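Local structure of putative branched chain amino acid ABC transporter, periplasmic amino acid-binding protein (Brucella ovis, 4XFK) at residues 79-85 and 110-116; 95-99 and 126-131; 15-21 and 56-61. The protein probably serves as the periplasmic binding component of an ABC transport system, capturing branched-chain and other small amino acids for uptake. The protein carries 1 engineered substitution. All coordinates share one frame; numbering follows the deposited sequence. Where two conformers were deposited one is given.

Contact 1 of 3, residues 79-85 and 110-116; sequences AQIIVQG and VLYLNLG. With NA (sodium ion), chain D.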
loop_
_atom_site.group_PDB
_atom_site.type_symbol
_atom_site.label_atom_id
_atom_site.label_comp_id
_atom_site.label_asym_id
_atom_site.label_seq_id
_atom_site.Cartn_x
_atom_site.Cartn_y
_atom_site.Cartn_z
ATOM N N ALA A 79 8.126 18.212 -13.389
ATOM C CA ALA A 79 8.285 17.037 -12.534
ATOM C C ALA A 79 8.978 15.919 -13.301
ATOM O O ALA A 79 8.567 15.577 -14.414
ATOM C CB ALA A 79 6.938 16.562 -12.006
ATOM N N GLN A 80 10.025 15.350 -12.712
ATOM C CA GLN A 80 10.685 14.181 -13.294
ATOM C C GLN A 80 10.181 12.898 -12.647
ATOM O O GLN A 80 10.488 11.797 -13.107
ATOM C CB GLN A 80 12.207 14.252 -13.121
ATOM C CG GLN A 80 12.866 15.532 -13.608
ATOM C CD GLN A 80 13.144 16.488 -12.460
ATOM O OE1 GLN A 80 12.537 16.383 -11.389
ATOM N NE2 GLN A 80 14.056 17.424 -12.673
ATOM N N ILE A 81 9.435 13.046 -11.555
ATOM C CA ILE A 81 8.938 11.921 -10.771
ATOM C C ILE A 81 7.493 12.193 -10.366
ATOM O O ILE A 81 7.154 13.308 -9.939
ATOM C CB ILE A 81 9.778 11.703 -9.494
ATOM C CG1 ILE A 81 11.262 11.588 -9.853
ATOM C CG2 ILE A 81 9.284 10.478 -8.716
ATOM C CD1 ILE A 81 12.129 11.185 -8.711
ATOM N N ILE A 82 6.652 11.176 -10.537
ATOM C CA ILE A 82 5.255 11.193 -10.118
ATOM C C ILE A 82 5.090 10.189 -8.983
ATOM O O ILE A 82 5.534 9.046 -9.108
ATOM C CB ILE A 82 4.330 10.735 -11.271
ATOM C CG1 ILE A 82 4.543 11.590 -12.528
ATOM C CG2 ILE A 82 2.861 10.712 -10.826
ATOM C CD1 ILE A 82 4.185 13.047 -12.356
ATOM N N VAL A 83 4.441 10.603 -7.905
ATOM C CA VAL A 83 4.153 9.724 -6.778
ATOM C C VAL A 83 2.643 9.664 -6.533
ATOM O O VAL A 83 1.961 10.700 -6.550
ATOM C CB VAL A 83 4.843 10.243 -5.516
ATOM C CG1 VAL A 83 4.352 9.512 -4.302
ATOM C CG2 VAL A 83 6.369 10.139 -5.663
ATOM N N GLN A 84 2.132 8.454 -6.301
ATOM C CA GLN A 84 0.709 8.238 -6.062
ATOM C C GLN A 84 0.550 6.860 -5.433
ATOM O O GLN A 84 1.420 5.996 -5.605
ATOM C CB GLN A 84 -0.073 8.336 -7.379
ATOM C CG GLN A 84 -1.587 8.114 -7.261
ATOM C CD GLN A 84 -1.987 6.652 -7.414
ATOM O OE1 GLN A 84 -1.159 5.800 -7.738
ATOM N NE2 GLN A 84 -3.265 6.359 -7.177
ATOM N N GLY A 85 -0.540 6.638 -4.697
ATOM C CA GLY A 85 -0.799 5.312 -4.163
ATOM C C GLY A 85 -2.205 4.961 -3.700
ATOM O O GLY A 85 -2.441 3.809 -3.332
ATOM N N VAL A 110 10.128 10.060 -17.384
ATOM C CA VAL A 110 9.552 10.367 -16.082
ATOM C C VAL A 110 9.377 9.068 -15.297
ATOM O O VAL A 110 9.000 8.035 -15.866
ATOM C CB VAL A 110 8.195 11.095 -16.269
ATOM C CG1 VAL A 110 7.421 11.214 -14.959
ATOM C CG2 VAL A 110 8.414 12.470 -16.904
ATOM N N LEU A 111 9.688 9.113 -14.004
ATOM C CA LEU A 111 9.511 7.963 -13.122
ATOM C C LEU A 111 8.174 8.003 -12.403
ATOM O O LEU A 111 7.732 9.062 -11.970
ATOM C CB LEU A 111 10.607 7.935 -12.058
ATOM C CG LEU A 111 11.970 7.385 -12.441
ATOM C CD1 LEU A 111 13.021 7.864 -11.461
ATOM C CD2 LEU A 111 11.900 5.863 -12.472
ATOM N N TYR A 112 7.546 6.841 -12.260
ATOM C CA TYR A 112 6.356 6.721 -11.431
ATOM C C TYR A 112 6.719 5.864 -10.210
ATOM O O TYR A 112 6.975 4.659 -10.329
ATOM C CB TYR A 112 5.197 6.120 -12.238
ATOM C CG TYR A 112 3.959 5.743 -11.448
ATOM C CD1 TYR A 112 3.591 6.429 -10.285
ATOM C CD2 TYR A 112 3.148 4.694 -11.878
ATOM C CE1 TYR A 112 2.456 6.055 -9.571
ATOM C CE2 TYR A 112 2.032 4.326 -11.177
ATOM C CZ TYR A 112 1.688 5.000 -10.031
ATOM O OH TYR A 112 0.569 4.594 -9.351
ATOM N N LEU A 113 6.791 6.508 -9.049
ATOM C CA LEU A 113 6.970 5.794 -7.789
ATOM C C LEU A 113 5.601 5.505 -7.204
ATOM O O LEU A 113 4.907 6.393 -6.705
ATOM C CB LEU A 113 7.802 6.615 -6.810
ATOM C CG LEU A 113 9.141 7.137 -7.337
ATOM C CD1 LEU A 113 9.860 7.863 -6.214
ATOM C CD2 LEU A 113 10.006 6.025 -7.905
ATOM N N ASN A 114 5.215 4.245 -7.307
ATOM C CA ASN A 114 3.931 3.782 -6.829
ATOM C C ASN A 114 4.084 3.381 -5.371
ATOM O O ASN A 114 4.709 2.379 -5.045
ATOM C CB ASN A 114 3.496 2.620 -7.721
ATOM C CG ASN A 114 2.316 1.857 -7.170
ATOM O OD1 ASN A 114 1.735 2.229 -6.151
ATOM N ND2 ASN A 114 1.963 0.762 -7.843
ATOM N N LEU A 115 3.536 4.201 -4.481
ATOM C CA LEU A 115 3.730 3.976 -3.060
ATOM C C LEU A 115 2.604 3.199 -2.400
ATOM O O LEU A 115 2.607 3.046 -1.174
ATOM C CB LEU A 115 3.928 5.308 -2.321
ATOM C CG LEU A 115 5.169 6.132 -2.700
ATOM C CD1 LEU A 115 5.275 7.355 -1.810
ATOM C CD2 LEU A 115 6.444 5.309 -2.603
ATOM N N GLY A 116 1.644 2.698 -3.178
ATOM C CA GLY A 116 0.574 1.946 -2.551
ATOM C C GLY A 116 -0.602 1.479 -3.375
ATOM O O GLY A 116 -1.610 1.067 -2.795
HETATM NA NA NA D . -2.938 2.433 -1.550
HETATM O O HOH W 1 -3.139 0.683 -0.126
HETATM O O HOH W 2 -5.030 3.061 -1.144
#
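I81 to Q84 pair with L111 to N114 in four successive parallel bridges, the segment axes approaching to 4.7 Å with 21° between their directions. Backbone bonds zigzag between the strands: L111 N to Q80 O, I82 N to L111 O, L113 N to I82 O, a weak Q84 N to L113 O at 3.5 Å, and L115 N to Q84 O.

On the face carrying I81 and V83 the contact is aliphatic. I81 CG2 meets the L113 branch point, CG, at 3.6 Å. V83 CG1 lies opposite its own backbone N (chi1 169°) and thereby presses on L115 CD1 at 3.4 Å, tighter than ordinary van der Waals contact. On the reverse face the Y112 hydroxyl donates to Q84 OE1 over 2.7 Å, with amide and ring planes 42° apart, while Q84 NE2 is held by S87 O. I82 O borders the Y112 ring in its plane, and N114 CB rests over one ring face.

Where the strands end, G85 O and G116 O both bind the sodium ion, each at 2.3 Å; the cation probably offsets the repulsion between these two carbonyl oxygens, which are 2.9 Å apart. Y31 and two waters complete the site. N114 OD1 shapes this end by accepting from G116 N at 3.0 Å, an Asx turn, and also from A117 N.

The pair belongs to the beta-alpha-beta unit whose helix 88-104 packs on Q84 and Y112. Helix 296-312 covers I81, L113 and L115 through F306, A299 and L303, and strand 13-18 flanks 81-84 within the parallel sheet.

Contact 2 of 3, residues 95-99 and 126-131; sequences TEDVR and KCHFYH
T95 OG1 is gripped twice: it accepts from H128 NE2 at 2.8 Å and donates to a water at 2.7 Å. The same water donates to K126 O at 2.8 Å, so a short polar chain runs from the helix to the loop backbone. Because the hydroxyl spends its proton on the water, its oxygen is left to receive the imidazole N-H; the T95 oxygen lies 17° out of the H128 ring plane. H131 CB packs against this oxygen at 3.6 Å.

The H128 imidazole is clamped on both faces. Its CG stands between the backbone N and the carbonyl carbon (chi1 62°), which turns the ring against the T95 and R99 side of the helix. R99 CB sits over the ring centre, 3.8 Å from the centroid and only 4° off the normal, in a CH-pi contact; R99 CG and CD continue as van der Waals contacts alongside H128. H131 CB approaches the opposite face nearer the rim. With a carbon against each face and NE2 bonded, the ring's rotation is probably restricted.

Beyond the histidine, the R99 guanidinium turns away to grip E96 OE1 side-on with NE and NH2, the latter at 2.9 Å. The K126 chain crosses E96 at about a right angle, its CG 3.6 Å from E96 OE2, whereas its ammonium group pairs with E121. E96 and K126 each have a second conformer, so this outer layer is less certain than the T95-H128 bond.

H128 to H131 form a type I beta turn that leads into edge strand 131-133. The arrangement joins helix 88-104, the crossover helix of a beta-alpha-beta unit, to the loop entering the next strand of the Rossmann-like parallel sheet found in periplasmic binding proteins.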
loop_
_atom_site.group_PDB
_atom_site.type_symbol
_atom_site.label_atom_id
_atom_site.label_comp_id
_atom_site.label_asym_id
_atom_site.label_seq_id
_atom_site.Cartn_x
_atom_site.Cartn_y
_atom_site.Cartn_z
ATOM N N THR A 95 0.277 4.920 -14.756
ATOM C CA THR A 95 1.377 4.114 -15.247
ATOM C C THR A 95 1.411 4.056 -16.778
ATOM O O THR A 95 2.488 4.118 -17.379
ATOM C CB THR A 95 1.414 2.711 -14.604
ATOM O OG1 THR A 95 2.768 2.258 -14.595
ATOM C CG2 THR A 95 0.539 1.691 -15.345
ATOM N N GLU A 96 0.238 3.990 -17.403
ATOM C CA GLU A 96 0.165 3.921 -18.857
ATOM C C GLU A 96 0.518 5.256 -19.498
ATOM O O GLU A 96 1.245 5.300 -20.495
ATOM C CB GLU A 96 -1.212 3.444 -19.324
ATOM C CG GLU A 96 -1.403 1.943 -19.212
ATOM C CD GLU A 96 -0.330 1.169 -19.957
ATOM O OE1 GLU A 96 -0.153 1.406 -21.173
ATOM O OE2 GLU A 96 0.343 0.330 -19.324
ATOM N N ASP A 97 0.026 6.345 -18.917
ATOM C CA ASP A 97 0.358 7.669 -19.433
ATOM C C ASP A 97 1.856 7.957 -19.324
ATOM O O ASP A 97 2.451 8.531 -20.244
ATOM C CB ASP A 97 -0.452 8.758 -18.729
ATOM C CG ASP A 97 -1.923 8.723 -19.104
ATOM O OD1 ASP A 97 -2.276 8.041 -20.092
ATOM O OD2 ASP A 97 -2.729 9.370 -18.408
ATOM N N VAL A 98 2.470 7.546 -18.216
ATOM C CA VAL A 98 3.912 7.710 -18.054
ATOM C C VAL A 98 4.682 6.841 -19.056
ATOM O O VAL A 98 5.630 7.304 -19.699
ATOM C CB VAL A 98 4.363 7.425 -16.606
ATOM C CG1 VAL A 98 5.878 7.306 -16.541
ATOM C CG2 VAL A 98 3.841 8.528 -15.681
ATOM N N ARG A 99 4.258 5.591 -19.212
ATOM C CA ARG A 99 4.909 4.688 -20.157
ATOM C C ARG A 99 4.870 5.247 -21.577
ATOM O O ARG A 99 5.881 5.246 -22.295
ATOM C CB ARG A 99 4.281 3.294 -20.117
ATOM C CG ARG A 99 5.024 2.285 -20.989
ATOM C CD ARG A 99 4.305 0.947 -21.033
ATOM N NE ARG A 99 3.005 1.086 -21.678
ATOM C CZ ARG A 99 2.828 1.099 -22.992
ATOM N NH1 ARG A 99 3.872 0.961 -23.801
ATOM N NH2 ARG A 99 1.608 1.239 -23.495
ATOM N N LYS A 126 1.087 -4.704 -16.892
ATOM C CA LYS A 126 1.401 -3.290 -17.101
ATOM C C LYS A 126 2.784 -2.898 -16.586
ATOM O O LYS A 126 3.111 -1.719 -16.519
ATOM C CB LYS A 126 0.343 -2.387 -16.460
ATOM C CG LYS A 126 -0.971 -2.336 -17.217
ATOM C CD LYS A 126 -1.864 -1.225 -16.678
ATOM C CE LYS A 126 -3.100 -1.045 -17.544
ATOM N NZ LYS A 126 -3.870 -2.312 -17.653
ATOM N N CYS A 127 3.594 -3.880 -16.216
ATOM C CA CYS A 127 4.962 -3.655 -15.757
ATOM C C CYS A 127 5.778 -2.902 -16.804
ATOM O O CYS A 127 5.716 -3.247 -17.989
ATOM C CB CYS A 127 5.607 -5.018 -15.474
ATOM S SG CYS A 127 7.366 -5.010 -15.150
ATOM N N HIS A 128 6.538 -1.893 -16.388
ATOM C CA HIS A 128 7.511 -1.258 -17.271
ATOM C C HIS A 128 8.633 -0.665 -16.437
ATOM O O HIS A 128 8.532 -0.564 -15.205
ATOM C CB HIS A 128 6.877 -0.217 -18.201
ATOM C CG HIS A 128 6.246 0.939 -17.488
ATOM N ND1 HIS A 128 6.888 2.147 -17.297
ATOM C CD2 HIS A 128 5.024 1.068 -16.922
ATOM C CE1 HIS A 128 6.081 2.968 -16.646
ATOM N NE2 HIS A 128 4.943 2.338 -16.406
ATOM N N PHE A 129 9.711 -0.292 -17.111
ATOM C CA PHE A 129 10.953 0.044 -16.433
ATOM C C PHE A 129 10.836 1.278 -15.538
ATOM O O PHE A 129 11.517 1.377 -14.527
ATOM C CB PHE A 129 12.074 0.225 -17.457
ATOM C CG PHE A 129 13.411 0.531 -16.844
ATOM C CD1 PHE A 129 14.186 -0.472 -16.285
ATOM C CD2 PHE A 129 13.896 1.826 -16.839
ATOM C CE1 PHE A 129 15.425 -0.183 -15.723
ATOM C CE2 PHE A 129 15.131 2.123 -16.289
ATOM C CZ PHE A 129 15.897 1.119 -15.722
ATOM N N TYR A 130 9.968 2.216 -15.901
ATOM C CA TYR A 130 9.899 3.483 -15.172
ATOM C C TYR A 130 8.794 3.526 -14.116
ATOM O O TYR A 130 8.528 4.576 -13.538
ATOM C CB TYR A 130 9.838 4.673 -16.145
ATOM C CG TYR A 130 11.131 4.844 -16.919
ATOM C CD1 TYR A 130 12.208 5.533 -16.365
ATOM C CD2 TYR A 130 11.298 4.274 -18.177
ATOM C CE1 TYR A 130 13.407 5.674 -17.062
ATOM C CE2 TYR A 130 12.490 4.405 -18.875
ATOM C CZ TYR A 130 13.538 5.101 -18.314
ATOM O OH TYR A 130 14.721 5.229 -19.016
ATOM N N HIS A 131 8.168 2.379 -13.870
ATOM C CA HIS A 131 7.302 2.194 -12.713
ATOM C C HIS A 131 8.025 1.343 -11.668
ATOM O O HIS A 131 8.674 0.335 -12.002
ATOM C CB HIS A 131 5.982 1.516 -13.111
ATOM C CG HIS A 131 5.229 0.909 -11.954
ATOM N ND1 HIS A 131 5.386 -0.408 -11.583
ATOM C CD2 HIS A 131 4.320 1.431 -11.093
ATOM C CE1 HIS A 131 4.622 -0.670 -10.535
ATOM N NE2 HIS A 131 3.960 0.429 -10.219
HETATM O O HOH W 3 3.000 -0.374 -14.092
#

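Contact 3 of 3, residues 15-21 and 56-61; sequences ALVETLS and LEYDNQ
Y58, D59 and N60 are the three residues with the most surface buried between the parallel strands 15-18 and 56-59, whose directions differ by 16°. Y58 is clasped by the backbone, its N donating to L16 O at 2.8 Å and its O accepting from E18 N at 3.2 Å. Its ring leans back along the neighbouring strand until CE1 reaches A15 CB at 3.7 Å, with L16 O at the ring edge; the hydroxyl bonds to D77.

D59, on the reverse face, grips the loop that follows strand 15-18. Its CG points opposite the backbone N (chi1 -175°), which directs the carboxylate at L20 and S21. OD1 takes two donors from opposite faces of its plane: L20 N, at 2.9 Å and 55° out of that plane, and Q61 NE2 on the syn side. OD2 uses its syn lone pair for S21 OG, a short bond of 2.6 Å. Q61 NE2 also donates to S21 O at 2.9 Å.

N60 closes the pairing with a nearly straight bond from its N to E18 O at 2.7 Å. Its ND2 reaches V17 O through a water, while G62 N and G63 O hold the amide in place. L20 CD1 rests beside CB of E57, a residue whose carboxylate forms a salt bridge with R32.

Strands 13-18 and 54-59 are joined through helix 26-44 as a parallel beta-alpha-beta unit; helix 63-76 packs on Y58 and N60, and 54-59 is outermost in the sheet.

Past the regular bridges, the D59 and Q61 side chains bind L20 N, S21 O and S21 OG and so tie down loop 19-21. Three donors on one carboxylate, all from uncharged groups, are consistent with an ionised D59, its charge probably eased by these donors.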
loop_
_atom_site.group_PDB
_atom_site.type_symbol
_atom_site.label_atom_id
_atom_site.label_comp_id
_atom_site.label_asym_id
_atom_site.label_seq_id
_atom_site.Cartn_x
_atom_site.Cartn_y
_atom_site.Cartn_z
ATOM N N ALA A 15 6.214 15.227 -8.094
ATOM C CA ALA A 15 4.792 15.546 -8.071
ATOM C C ALA A 15 3.985 14.485 -7.339
ATOM O O ALA A 15 4.033 13.311 -7.687
ATOM C CB ALA A 15 4.263 15.697 -9.480
ATOM N N LEU A 16 3.225 14.917 -6.343
ATOM C CA LEU A 16 2.297 14.044 -5.628
ATOM C C LEU A 16 0.920 14.249 -6.239
ATOM O O LEU A 16 0.349 15.347 -6.169
ATOM C CB LEU A 16 2.277 14.409 -4.142
ATOM C CG LEU A 16 1.265 13.658 -3.280
ATOM C CD1 LEU A 16 1.555 12.163 -3.252
ATOM C CD2 LEU A 16 1.233 14.228 -1.860
ATOM N N VAL A 17 0.406 13.210 -6.887
ATOM C CA VAL A 17 -0.898 13.290 -7.527
ATOM C C VAL A 17 -1.851 12.421 -6.723
ATOM O O VAL A 17 -1.820 11.195 -6.811
ATOM C CB VAL A 17 -0.833 12.813 -8.989
ATOM C CG1 VAL A 17 -2.215 12.859 -9.638
ATOM C CG2 VAL A 17 0.175 13.646 -9.781
ATOM N N GLU A 18 -2.689 13.066 -5.924
ATOM C CA GLU A 18 -3.496 12.368 -4.930
ATOM C C GLU A 18 -4.796 13.094 -4.665
ATOM O O GLU A 18 -4.953 14.251 -5.037
ATOM C CB GLU A 18 -2.736 12.219 -3.604
ATOM C CG GLU A 18 -1.957 10.926 -3.484
ATOM C CD GLU A 18 -2.859 9.709 -3.562
ATOM O OE1 GLU A 18 -4.081 9.854 -3.326
ATOM O OE2 GLU A 18 -2.354 8.609 -3.861
ATOM N N THR A 19 -5.730 12.414 -4.012
ATOM C CA THR A 19 -6.921 13.075 -3.498
ATOM C C THR A 19 -6.535 13.819 -2.230
ATOM O O THR A 19 -6.265 13.196 -1.208
ATOM C CB THR A 19 -8.021 12.056 -3.174
ATOM O OG1 THR A 19 -8.186 11.171 -4.293
ATOM C CG2 THR A 19 -9.337 12.772 -2.867
ATOM N N LEU A 20 -6.501 15.148 -2.301
ATOM C CA LEU A 20 -5.858 15.937 -1.243
ATOM C C LEU A 20 -6.809 16.888 -0.524
ATOM O O LEU A 20 -6.383 17.658 0.345
ATOM C CB LEU A 20 -4.641 16.696 -1.793
ATOM C CG LEU A 20 -3.498 15.776 -2.238
ATOM C CD1 LEU A 20 -2.425 16.572 -2.971
ATOM C CD2 LEU A 20 -2.918 15.005 -1.060
ATOM N N SER A 21 -8.096 16.839 -0.867
ATOM C CA SER A 21 -9.077 17.656 -0.162
ATOM C C SER A 21 -10.441 17.003 -0.240
ATOM O O SER A 21 -10.696 16.176 -1.115
ATOM C CB SER A 21 -9.152 19.081 -0.733
ATOM O OG SER A 21 -9.677 19.093 -2.056
ATOM N N LEU A 56 5.736 19.016 -5.461
ATOM C CA LEU A 56 4.660 19.658 -6.196
ATOM C C LEU A 56 3.392 18.845 -6.019
ATOM O O LEU A 56 3.307 17.703 -6.464
ATOM C CB LEU A 56 5.008 19.727 -7.680
ATOM C CG LEU A 56 6.319 20.413 -8.071
ATOM C CD1 LEU A 56 6.456 20.432 -9.590
ATOM C CD2 LEU A 56 6.407 21.814 -7.480
ATOM N N GLU A 57 2.393 19.414 -5.368
ATOM C CA GLU A 57 1.173 18.670 -5.078
ATOM C C GLU A 57 0.072 18.979 -6.078
ATOM O O GLU A 57 -0.137 20.138 -6.441
ATOM C CB GLU A 57 0.701 18.988 -3.662
ATOM C CG GLU A 57 1.703 18.588 -2.579
ATOM C CD GLU A 57 1.274 19.029 -1.194
ATOM O OE1 GLU A 57 0.321 18.441 -0.647
ATOM O OE2 GLU A 57 1.881 19.971 -0.645
ATOM N N TYR A 58 -0.625 17.931 -6.521
ATOM C CA TYR A 58 -1.750 18.050 -7.451
ATOM C C TYR A 58 -2.953 17.310 -6.895
ATOM O O TYR A 58 -2.974 16.083 -6.849
ATOM C CB TYR A 58 -1.382 17.509 -8.844
ATOM C CG TYR A 58 -0.252 18.278 -9.471
ATOM C CD1 TYR A 58 1.066 17.979 -9.157
ATOM C CD2 TYR A 58 -0.496 19.321 -10.356
ATOM C CE1 TYR A 58 2.111 18.702 -9.699
ATOM C CE2 TYR A 58 0.548 20.042 -10.912
ATOM C CZ TYR A 58 1.845 19.725 -10.575
ATOM O OH TYR A 58 2.897 20.429 -11.110
ATOM N N ASP A 59 -3.938 18.069 -6.446
ATOM C CA ASP A 59 -5.169 17.525 -5.887
ATOM C C ASP A 59 -6.024 16.972 -7.014
ATOM O O ASP A 59 -6.533 17.719 -7.841
ATOM C CB ASP A 59 -5.893 18.646 -5.144
ATOM C CG ASP A 59 -7.141 18.188 -4.410
ATOM O OD1 ASP A 59 -7.426 16.969 -4.355
ATOM O OD2 ASP A 59 -7.841 19.084 -3.873
ATOM N N ASN A 60 -6.153 15.652 -7.058
ATOM C CA ASN A 60 -6.932 14.984 -8.081
ATOM C C ASN A 60 -8.316 14.649 -7.543
ATOM O O ASN A 60 -8.470 13.753 -6.708
ATOM C CB ASN A 60 -6.249 13.696 -8.553
ATOM C CG ASN A 60 -7.105 12.930 -9.536
ATOM O OD1 ASN A 60 -7.929 13.525 -10.238
ATOM N ND2 ASN A 60 -6.945 11.610 -9.577
ATOM N N GLN A 61 -9.321 15.371 -8.030
ATOM C CA GLN A 61 -10.693 15.182 -7.570
ATOM C C GLN A 61 -11.511 14.333 -8.525
ATOM O O GLN A 61 -12.684 14.073 -8.282
ATOM C CB GLN A 61 -11.362 16.543 -7.400
ATOM C CG GLN A 61 -10.789 17.327 -6.240
ATOM C CD GLN A 61 -11.227 16.753 -4.905
ATOM O OE1 GLN A 61 -12.412 16.480 -4.693
ATOM N NE2 GLN A 61 -10.275 16.557 -4.003
HETATM O O HOH W 4 -4.662 10.601 -7.835
HETATM O O HOH W 5 -6.875 10.348 -6.709
#

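How the contacts relate
All three contacts lie in one parallel five-stranded sheet and its surroundings, with strand order 54-59, 13-18, 81-84, 111-114, 131-133. Along the chain contact 3 closes first; the segments of contacts 1 and 2 then alternate, because helix 88-104 connects the two strands of contact 1. The centres of contacts 1 and 3 are about 12 Å apart, with V83 N bonded to A15 O and G85 N to E18 OE2 between them. Contact 2 is centred about 10 Å from contact 1, tied by Y112 N to Y130 O, but about 19 Å from contact 3. Contact 1 is thus central, between outer strands 54-59 (contact 3) and 131-133 (contact 2), its C-terminal strand ends pointing to the sodium site.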